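Local coordinates for conserved Archaeal protein (Sulfolobus acidocaldarius, PDB 4OPC) that reduces the double bonds of the geranylgeranyl chains of archaeal membrane lipids, using one bound FAD per subunit, to give saturated phytanyl lipids, at residues 185-191 against 242-246; 202-206 against 217-221. One frame throughout, in Å; residues are numbered along the deposited sequence.

Contact 1: residues 185-191 against 242-246. With FDA (dihydroflavine-adenine dinucleotide), chain B.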
loop_
_atom_site.group_PDB
_atom_site.type_symbol
_atom_site.label_atom_id
_atom_site.label_comp_id
_atom_site.label_asym_id
_atom_site.label_seq_id
_atom_site.Cartn_x
_atom_site.Cartn_y
_atom_site.Cartn_z
ATOM N N VAL A 185 3.948 2.189 -11.653
ATOM C CA VAL A 185 2.734 2.688 -12.261
ATOM C C VAL A 185 1.953 1.416 -12.565
ATOM O O VAL A 185 2.525 0.396 -12.986
ATOM C CB VAL A 185 2.999 3.537 -13.521
ATOM C CG1 VAL A 185 3.828 2.794 -14.516
ATOM C CG2 VAL A 185 1.684 3.978 -14.166
ATOM N N ALA A 186 0.657 1.440 -12.308
ATOM C CA ALA A 186 -0.170 0.265 -12.517
ATOM C C ALA A 186 -1.470 0.673 -13.207
ATOM O O ALA A 186 -1.953 1.796 -13.043
ATOM C CB ALA A 186 -0.435 -0.445 -11.202
ATOM N N TYR A 187 -2.021 -0.230 -14.007
ATOM C CA TYR A 187 -3.182 0.053 -14.832
ATOM C C TYR A 187 -4.041 -1.187 -14.876
ATOM O O TYR A 187 -3.499 -2.304 -14.945
ATOM C CB TYR A 187 -2.725 0.392 -16.255
ATOM C CG TYR A 187 -3.870 0.539 -17.226
ATOM C CD1 TYR A 187 -4.591 1.721 -17.304
ATOM C CD2 TYR A 187 -4.243 -0.512 -18.058
ATOM C CE1 TYR A 187 -5.641 1.849 -18.171
ATOM C CE2 TYR A 187 -5.302 -0.387 -18.928
ATOM C CZ TYR A 187 -5.994 0.796 -18.987
ATOM O OH TYR A 187 -7.064 0.969 -19.846
ATOM N N ARG A 188 -5.356 -1.023 -14.845
ATOM C CA ARG A 188 -6.242 -2.174 -14.928
ATOM C C ARG A 188 -7.547 -1.858 -15.638
ATOM O O ARG A 188 -7.989 -0.700 -15.695
ATOM C CB ARG A 188 -6.553 -2.727 -13.529
ATOM C CG ARG A 188 -7.396 -1.810 -12.617
ATOM C CD ARG A 188 -8.914 -2.010 -12.838
ATOM N NE ARG A 188 -9.754 -1.243 -11.924
ATOM C CZ ARG A 188 -10.049 0.043 -12.079
ATOM N NH1 ARG A 188 -9.550 0.720 -13.101
ATOM N NH2 ARG A 188 -10.849 0.659 -11.208
ATOM N N GLU A 189 -8.185 -2.912 -16.140
ATOM C CA GLU A 189 -9.550 -2.845 -16.637
ATOM C C GLU A 189 -10.394 -3.926 -15.982
ATOM O O GLU A 189 -9.869 -4.941 -15.533
ATOM C CB GLU A 189 -9.587 -2.987 -18.170
ATOM C CG GLU A 189 -8.681 -1.995 -18.861
ATOM C CD GLU A 189 -8.720 -2.059 -20.366
ATOM O OE1 GLU A 189 -9.134 -3.103 -20.926
ATOM O OE2 GLU A 189 -8.321 -1.054 -20.992
ATOM N N VAL A 190 -11.696 -3.695 -15.886
ATOM C CA VAL A 190 -12.608 -4.761 -15.509
ATOM C C VAL A 190 -13.435 -5.116 -16.736
ATOM O O VAL A 190 -14.067 -4.244 -17.336
ATOM C CB VAL A 190 -13.507 -4.377 -14.319
ATOM C CG1 VAL A 190 -14.581 -5.438 -14.107
ATOM C CG2 VAL A 190 -12.669 -4.210 -13.071
ATOM N N LEU A 191 -13.404 -6.393 -17.114
ATOM C CA LEU A 191 -14.066 -6.870 -18.322
ATOM C C LEU A 191 -14.894 -8.117 -18.053
ATOM O O LEU A 191 -14.583 -8.901 -17.158
ATOM C CB LEU A 191 -13.012 -7.201 -19.385
ATOM C CG LEU A 191 -12.166 -6.028 -19.883
ATOM C CD1 LEU A 191 -10.712 -6.428 -19.942
ATOM C CD2 LEU A 191 -12.645 -5.575 -21.252
ATOM N N ILE A 242 2.611 2.482 -20.029
ATOM C CA ILE A 242 1.983 1.287 -19.479
ATOM C C ILE A 242 0.742 0.914 -20.304
ATOM O O ILE A 242 0.418 -0.270 -20.430
ATOM C CB ILE A 242 1.639 1.441 -17.984
ATOM C CG1 ILE A 242 1.215 0.089 -17.399
ATOM C CG2 ILE A 242 0.556 2.500 -17.785
ATOM C CD1 ILE A 242 1.217 0.059 -15.887
ATOM N N HIS A 243 0.065 1.907 -20.875
ATOM C CA HIS A 243 -1.095 1.642 -21.724
ATOM C C HIS A 243 -0.675 0.810 -22.925
ATOM O O HIS A 243 -1.446 -0.005 -23.424
ATOM C CB HIS A 243 -1.737 2.946 -22.208
ATOM C CG HIS A 243 -2.374 3.749 -21.117
ATOM N ND1 HIS A 243 -2.493 5.124 -21.174
ATOM C CD2 HIS A 243 -2.923 3.374 -19.937
ATOM C CE1 HIS A 243 -3.095 5.556 -20.080
ATOM N NE2 HIS A 243 -3.362 4.515 -19.311
ATOM N N GLU A 244 0.551 1.013 -23.394
ATOM C CA GLU A 244 1.035 0.278 -24.553
ATOM C C GLU A 244 1.431 -1.146 -24.169
ATOM O O GLU A 244 1.181 -2.077 -24.926
ATOM C CB GLU A 244 2.167 1.030 -25.259
ATOM C CG GLU A 244 1.701 2.286 -26.004
ATOM C CD GLU A 244 0.692 1.993 -27.114
ATOM O OE1 GLU A 244 0.860 0.987 -27.845
ATOM O OE2 GLU A 244 -0.277 2.771 -27.257
ATOM N N TYR A 245 2.026 -1.326 -22.992
ATOM C CA TYR A 245 2.282 -2.682 -22.494
ATOM C C TYR A 245 0.972 -3.443 -22.374
ATOM O O TYR A 245 0.878 -4.605 -22.773
ATOM C CB TYR A 245 2.931 -2.660 -21.107
ATOM C CG TYR A 245 4.427 -2.458 -21.087
ATOM C CD1 TYR A 245 5.295 -3.542 -21.130
ATOM C CD2 TYR A 245 4.972 -1.183 -20.994
ATOM C CE1 TYR A 245 6.673 -3.362 -21.102
ATOM C CE2 TYR A 245 6.341 -0.992 -20.956
ATOM C CZ TYR A 245 7.186 -2.084 -21.012
ATOM O OH TYR A 245 8.548 -1.892 -20.982
ATOM N N TYR A 246 -0.035 -2.788 -21.804
ATOM C CA TYR A 246 -1.334 -3.426 -21.610
ATOM C C TYR A 246 -1.941 -3.883 -22.933
ATOM O O TYR A 246 -2.350 -5.035 -23.068
ATOM C CB TYR A 246 -2.307 -2.497 -20.870
ATOM C CG TYR A 246 -3.648 -3.142 -20.578
ATOM C CD1 TYR A 246 -3.857 -3.866 -19.402
ATOM C CD2 TYR A 246 -4.704 -3.027 -21.476
ATOM C CE1 TYR A 246 -5.095 -4.453 -19.132
ATOM C CE2 TYR A 246 -5.939 -3.609 -21.224
ATOM C CZ TYR A 246 -6.129 -4.320 -20.052
ATOM O OH TYR A 246 -7.356 -4.904 -19.821
HETATM P PA FDA B . -6.427 6.739 -2.072
HETATM O O1A FDA B . -5.655 7.278 -3.213
HETATM O O2A FDA B . -7.349 5.556 -2.342
HETATM O O5B FDA B . -7.309 7.898 -1.452
HETATM C C5B FDA B . -6.778 9.231 -1.315
HETATM C C4B FDA B . -7.948 10.178 -1.275
HETATM O O4B FDA B . -7.482 11.502 -0.944
HETATM C C3B FDA B . -8.727 10.304 -2.589
HETATM O O3B FDA B . -10.093 9.936 -2.413
HETATM C C2B FDA B . -8.505 11.769 -3.011
HETATM O O2B FDA B . -9.634 12.326 -3.667
HETATM C C1B FDA B . -8.248 12.442 -1.671
HETATM N N9A FDA B . -7.466 13.672 -1.685
HETATM C C8A FDA B . -6.184 13.837 -2.150
HETATM N N7A FDA B . -5.698 15.042 -1.958
HETATM C C5A FDA B . -6.727 15.711 -1.313
HETATM C C6A FDA B . -6.825 17.014 -0.787
HETATM N N6A FDA B . -5.821 17.892 -0.786
HETATM N N1A FDA B . -7.969 17.347 -0.157
HETATM C C2A FDA B . -8.966 16.457 -0.117
HETATM N N3A FDA B . -8.976 15.191 -0.540
HETATM C C4A FDA B . -7.807 14.870 -1.107
HETATM N N1 FDA B . -4.002 -2.751 -2.997
HETATM C C2 FDA B . -4.631 -3.867 -2.505
HETATM O O2 FDA B . -4.751 -4.053 -1.298
HETATM N N3 FDA B . -5.148 -4.746 -3.420
HETATM C C4 FDA B . -5.013 -4.698 -4.792
HETATM O O4 FDA B . -5.645 -5.484 -5.494
HETATM C C4X FDA B . -4.302 -3.564 -5.242
HETATM N N5 FDA B . -4.133 -3.384 -6.584
HETATM C C5X FDA B . -3.752 -2.153 -7.076
HETATM C C6 FDA B . -3.844 -1.877 -8.433
HETATM C C7 FDA B . -3.554 -0.620 -8.941
HETATM C C7M FDA B . -3.797 -0.340 -10.401
HETATM C C8 FDA B . -3.110 0.388 -8.072
HETATM C C8M FDA B . -2.854 1.787 -8.585
HETATM C C9 FDA B . -2.996 0.111 -6.708
HETATM C C9A FDA B . -3.331 -1.138 -6.198
HETATM N N10 FDA B . -3.268 -1.442 -4.819
HETATM C C10 FDA B . -3.861 -2.595 -4.352
HETATM C "C1'" FDA B . -2.875 -0.418 -3.819
HETATM C "C2'" FDA B . -4.120 0.227 -3.182
HETATM O "O2'" FDA B . -5.082 0.563 -4.186
HETATM C "C3'" FDA B . -3.735 1.504 -2.431
HETATM O "O3'" FDA B . -2.606 1.216 -1.617
HETATM C "C4'" FDA B . -4.816 2.068 -1.499
HETATM O "O4'" FDA B . -6.081 2.155 -2.152
HETATM C "C5'" FDA B . -4.418 3.420 -0.954
HETATM O "O5'" FDA B . -5.495 3.970 -0.168
HETATM P P FDA B . -5.392 5.461 0.375
HETATM O O1P FDA B . -6.622 5.711 1.145
HETATM O O2P FDA B . -4.057 5.716 1.059
HETATM O O3P FDA B . -5.342 6.374 -0.938
#
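Tyr246, Tyr187 and Ile242 carry most of this contact, in which the first turn of helix 242-253 lies across strand 183-193, the two short axes 8.9 Å apart and crossing at -45°. The Tyr187 ring sits between two aromatic partners. Its edge points at the face of Tyr246 in a T-shaped pair, centroids 4.9 Å apart and planes at 77°, with Tyr187 CE2 3.6 Å from Tyr246 CG; one of its own faces receives the edge of His243, whose CD2 lies 3.5 Å from Tyr187 CD1. Tyr246 and Ile242 are four residues apart, joined by the helical bond from Tyr246 N to Ile242 O (2.9 Å), so both reach the strand from the same side of the helix. Ile242 CD1 fits between Val185 and Tyr187, 3.2 Å from Val185 O and 4.0 Å from Tyr187 CB. Glu189 gathers both phenols: Tyr246 OH donates to Glu189 OE1 (2.8 Å) and Tyr187 OH to Glu189 OE2 (2.6 Å). On the other side of the strand, Ala186 CB packs 3.5 Å from C7M, a methyl of the flavin's dimethylbenzene ring. The strand thus has a helix on one face and the cofactor on the other. With a hydroxyl donating a hydrogen bond to each carboxylate oxygen, the buried Glu189 has its polar end satisfied, which would suit a charged carboxylate.

Contact 2: residues 202-206 against 217-221. With PGT ((1S)-2-{[{[(2R)-2,3-dihydroxypropyl]oxy}(hydroxy)phosphoryl]oxy}-1-[(palmitoyloxy)methyl]ethyl stearate), chain C.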
loop_
_atom_site.group_PDB
_atom_site.type_symbol
_atom_site.label_atom_id
_atom_site.label_comp_id
_atom_site.label_asym_id
_atom_site.label_seq_id
_atom_site.Cartn_x
_atom_site.Cartn_y
_atom_site.Cartn_z
ATOM N N TYR A 202 -9.561 -18.196 -7.204
ATOM C CA TYR A 202 -8.131 -17.928 -7.115
ATOM C C TYR A 202 -7.716 -16.733 -7.963
ATOM O O TYR A 202 -8.048 -16.660 -9.152
ATOM C CB TYR A 202 -7.321 -19.170 -7.517
ATOM C CG TYR A 202 -7.256 -20.197 -6.413
ATOM C CD1 TYR A 202 -8.335 -21.032 -6.152
ATOM C CD2 TYR A 202 -6.128 -20.307 -5.609
ATOM C CE1 TYR A 202 -8.285 -21.962 -5.126
ATOM C CE2 TYR A 202 -6.070 -21.236 -4.580
ATOM C CZ TYR A 202 -7.150 -22.055 -4.346
ATOM O OH TYR A 202 -7.090 -22.973 -3.326
ATOM N N LEU A 203 -6.988 -15.802 -7.352
ATOM C CA LEU A 203 -6.332 -14.741 -8.106
ATOM C C LEU A 203 -5.188 -15.331 -8.917
ATOM O O LEU A 203 -4.614 -16.355 -8.539
ATOM C CB LEU A 203 -5.747 -13.705 -7.159
ATOM C CG LEU A 203 -6.711 -13.101 -6.139
ATOM C CD1 LEU A 203 -5.956 -12.098 -5.293
ATOM C CD2 LEU A 203 -7.920 -12.459 -6.822
ATOM N N ARG A 204 -4.861 -14.685 -10.033
ATOM C CA ARG A 204 -3.699 -15.083 -10.818
ATOM C C ARG A 204 -2.716 -13.935 -10.898
ATOM O O ARG A 204 -3.085 -12.809 -11.213
ATOM C CB ARG A 204 -4.097 -15.513 -12.230
ATOM C CG ARG A 204 -5.160 -16.596 -12.271
ATOM C CD ARG A 204 -5.613 -16.861 -13.698
ATOM N NE ARG A 204 -6.878 -17.584 -13.716
ATOM C CZ ARG A 204 -7.566 -17.866 -14.818
ATOM N NH1 ARG A 204 -7.114 -17.480 -16.007
ATOM N NH2 ARG A 204 -8.709 -18.537 -14.730
ATOM N N ILE A 205 -1.455 -14.236 -10.613
ATOM C CA ILE A 205 -0.369 -13.271 -10.724
ATOM C C ILE A 205 0.668 -13.868 -11.664
ATOM O O ILE A 205 1.090 -15.017 -11.481
ATOM C CB ILE A 205 0.262 -12.978 -9.354
ATOM C CG1 ILE A 205 -0.744 -12.200 -8.500
ATOM C CG2 ILE A 205 1.555 -12.178 -9.512
ATOM C CD1 ILE A 205 -0.248 -11.885 -7.095
ATOM N N PHE A 206 1.065 -13.107 -12.680
ATOM C CA PHE A 206 1.989 -13.579 -13.699
ATOM C C PHE A 206 3.264 -12.766 -13.630
ATOM O O PHE A 206 3.268 -11.566 -13.920
ATOM C CB PHE A 206 1.373 -13.422 -15.090
ATOM C CG PHE A 206 0.044 -14.106 -15.266
ATOM C CD1 PHE A 206 -0.030 -15.411 -15.716
ATOM C CD2 PHE A 206 -1.134 -13.421 -15.016
ATOM C CE1 PHE A 206 -1.264 -16.027 -15.903
ATOM C CE2 PHE A 206 -2.360 -14.037 -15.198
ATOM C CZ PHE A 206 -2.421 -15.332 -15.634
ATOM N N TRP A 217 1.829 -8.923 -14.085
ATOM C CA TRP A 217 0.477 -8.917 -14.620
ATOM C C TRP A 217 -0.431 -9.657 -13.658
ATOM O O TRP A 217 0.015 -10.557 -12.931
ATOM C CB TRP A 217 0.429 -9.627 -15.973
ATOM C CG TRP A 217 0.681 -8.750 -17.162
ATOM C CD1 TRP A 217 1.898 -8.410 -17.695
ATOM C CD2 TRP A 217 -0.309 -8.135 -17.990
ATOM N NE1 TRP A 217 1.717 -7.607 -18.797
ATOM C CE2 TRP A 217 0.371 -7.424 -18.998
ATOM C CE3 TRP A 217 -1.706 -8.115 -17.976
ATOM C CZ2 TRP A 217 -0.301 -6.702 -19.984
ATOM C CZ3 TRP A 217 -2.369 -7.407 -18.959
ATOM C CH2 TRP A 217 -1.667 -6.719 -19.953
ATOM N N TRP A 218 -1.712 -9.299 -13.659
ATOM C CA TRP A 218 -2.652 -10.026 -12.826
ATOM C C TRP A 218 -3.991 -10.231 -13.491
ATOM O O TRP A 218 -4.364 -9.504 -14.414
ATOM C CB TRP A 218 -2.839 -9.336 -11.475
ATOM C CG TRP A 218 -3.632 -8.057 -11.489
ATOM C CD1 TRP A 218 -4.993 -7.935 -11.472
ATOM C CD2 TRP A 218 -3.107 -6.720 -11.453
ATOM N NE1 TRP A 218 -5.348 -6.605 -11.461
ATOM C CE2 TRP A 218 -4.209 -5.841 -11.441
ATOM C CE3 TRP A 218 -1.811 -6.185 -11.446
ATOM C CZ2 TRP A 218 -4.054 -4.454 -11.405
ATOM C CZ3 TRP A 218 -1.657 -4.820 -11.422
ATOM C CH2 TRP A 218 -2.775 -3.964 -11.395
ATOM N N TYR A 219 -4.725 -11.216 -12.980
ATOM C CA TYR A 219 -6.043 -11.590 -13.468
ATOM C C TYR A 219 -6.805 -11.968 -12.196
ATOM O O TYR A 219 -6.626 -13.067 -11.660
ATOM C CB TYR A 219 -5.883 -12.761 -14.453
ATOM C CG TYR A 219 -7.136 -13.328 -15.091
ATOM C CD1 TYR A 219 -7.947 -14.219 -14.401
ATOM C CD2 TYR A 219 -7.462 -13.031 -16.412
ATOM C CE1 TYR A 219 -9.065 -14.778 -14.993
ATOM C CE2 TYR A 219 -8.585 -13.588 -17.019
ATOM C CZ TYR A 219 -9.378 -14.462 -16.298
ATOM O OH TYR A 219 -10.496 -15.037 -16.863
ATOM N N PHE A 220 -7.608 -11.029 -11.695
ATOM C CA PHE A 220 -8.289 -11.176 -10.409
ATOM C C PHE A 220 -9.789 -11.355 -10.686
ATOM O O PHE A 220 -10.480 -10.373 -10.995
ATOM C CB PHE A 220 -8.096 -9.911 -9.550
ATOM C CG PHE A 220 -6.710 -9.733 -8.970
ATOM C CD1 PHE A 220 -5.700 -10.669 -9.142
ATOM C CD2 PHE A 220 -6.438 -8.604 -8.216
ATOM C CE1 PHE A 220 -4.444 -10.468 -8.577
ATOM C CE2 PHE A 220 -5.201 -8.400 -7.655
ATOM C CZ PHE A 220 -4.197 -9.332 -7.826
ATOM N N PRO A 221 -10.308 -12.593 -10.578
ATOM C CA PRO A 221 -11.731 -12.770 -10.906
ATOM C C PRO A 221 -12.647 -12.055 -9.918
ATOM O O PRO A 221 -12.431 -12.097 -8.699
ATOM C CB PRO A 221 -11.933 -14.288 -10.813
ATOM C CG PRO A 221 -10.536 -14.879 -11.007
ATOM C CD PRO A 221 -9.636 -13.881 -10.320
HETATM C C48 PGT C . 7.749 -6.559 -7.646
HETATM C C47 PGT C . 7.515 -5.324 -6.800
HETATM C C46 PGT C . 6.377 -4.519 -7.391
HETATM C C45 PGT C . 5.146 -5.396 -7.506
HETATM C C44 PGT C . 3.887 -4.556 -7.468
HETATM C C43 PGT C . 3.282 -4.465 -8.857
HETATM C C42 PGT C . 2.130 -3.486 -8.816
HETATM C C41 PGT C . 1.042 -4.092 -7.966
HETATM C C40 PGT C . -0.308 -3.564 -8.386
HETATM C C39 PGT C . -1.324 -4.638 -8.070
HETATM C C38 PGT C . -1.254 -4.983 -6.605
HETATM C C37 PGT C . -2.147 -6.172 -6.344
HETATM C C36 PGT C . -2.150 -6.438 -4.858
HETATM C C35 PGT C . -2.743 -7.796 -4.561
HETATM C C34 PGT C . -2.779 -7.994 -3.057
HETATM C C33 PGT C . -3.048 -9.437 -2.692
HETATM C C32 PGT C . -3.924 -9.531 -1.457
HETATM C C31 PGT C . -3.138 -9.341 -0.169
HETATM O O31 PGT C . -3.521 -8.493 0.615
HETATM O O2 PGT C . -1.985 -10.108 0.132
HETATM C C2 PGT C . -2.147 -11.188 1.034
HETATM C C1 PGT C . -2.141 -10.761 2.487
HETATM O O3P PGT C . -2.296 -9.381 2.754
HETATM P P PGT C . -1.103 -8.619 3.471
HETATM O O1P PGT C . 0.150 -9.158 2.817
HETATM O O2P PGT C . -1.198 -7.113 3.280
HETATM O O4P PGT C . -1.034 -8.910 5.035
HETATM C C4 PGT C . -1.733 -9.975 5.648
HETATM C C5 PGT C . -1.377 -10.087 7.113
HETATM O O5 PGT C . -2.545 -9.956 7.891
HETATM C C6 PGT C . -0.389 -9.005 7.479
HETATM O O6 PGT C . -0.994 -8.012 8.274
HETATM C C3 PGT C . -0.997 -12.175 0.940
HETATM O O3 PGT C . -0.927 -12.839 -0.299
HETATM C C11 PGT C . 0.398 -13.123 -0.684
HETATM O O11 PGT C . 1.180 -13.574 0.128
HETATM C C12 PGT C . 0.849 -12.856 -2.106
HETATM C C13 PGT C . 2.103 -13.641 -2.424
HETATM C C14 PGT C . 2.534 -13.328 -3.842
HETATM C C15 PGT C . 3.622 -12.275 -3.839
HETATM C C16 PGT C . 4.150 -12.064 -5.243
HETATM C C17 PGT C . 5.660 -12.156 -5.215
HETATM C C18 PGT C . 6.212 -12.267 -6.620
HETATM C C19 PGT C . 7.674 -12.662 -6.564
HETATM C C20 PGT C . 7.826 -14.104 -6.122
HETATM C C21 PGT C . 8.574 -14.886 -7.183
HETATM C C22 PGT C . 9.406 -15.981 -6.549
HETATM C C23 PGT C . 10.555 -16.316 -7.475
HETATM C C24 PGT C . 11.559 -17.198 -6.766
HETATM C C25 PGT C . 12.939 -16.583 -6.866
HETATM C C26 PGT C . 13.538 -16.446 -5.482
#
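This is an antiparallel beta hairpin, strands 202-206 and 216-221, in the large mixed sheet beside the flavin, with strand 70-80 flanking one arm and strand 226-234 the other. Two hydrogen-bonded pairs set the register. Arg204 N to Tyr219 O and Tyr219 N to Arg204 O are both 2.9 Å; Phe206 N to Trp217 O is 2.8 Å and Trp217 N to Phe206 O 3.0 Å. Between them Ile205 and Trp218 form a non-hydrogen-bonded pair, CA atoms 4.5 Å apart. On the face of Arg204 and Phe206, the Arg204 guanidinium lies over the Tyr219 ring (CZ to CE1 3.4 Å) and Phe206 CE2 meets Tyr219 CB at 3.8 Å; Arg204 NH2 also bonds Glu198 O, and Tyr219 OH the Asp256 carboxylate. Leu203 CD1 makes a CH-pi contact 4.1 Å from the Phe220 ring centroid. Across the sheet, the indole of Trp218, bonded through NE1 to Asn228, has lipid atom C39 of PGT over its face, 3.4 Å from CZ3, while Phe220 CZ is 3.9 Å from PGT C35. Trp218 and Phe220 also touch the flavin, so the hairpin supplies an aromatic wall where lipid chain and cofactor meet, consistent with the lipid pocket of a flavin-dependent geranylgeranyl reductase, where a substrate chain would probably lie beside the flavin.

How the contacts relate
The centres of contacts 1 and 2 are 13 Å apart, and both involve the same eight-stranded mixed sheet within the geranylgeranyl reductase catalytic region, contact 1 by packing a helix on one of its strands and contact 2 by pairing two of them. Contact 2 is nested inside contact 1 along the chain: strand 183-193 comes first, then the 202-206/216-221 hairpin, then strand 226-234, which lies in the sheet between that hairpin and strand 183-193, and last the helix beginning at 242. Two tryptophans bridge the contacts on opposite faces. Trp217 CH2 packs 3.6 Å from Tyr246 O on the helix-covered face, whereas Trp218 CZ2 meets Arg188 CB at 3.7 Å on the face lining the flavin and lipid site.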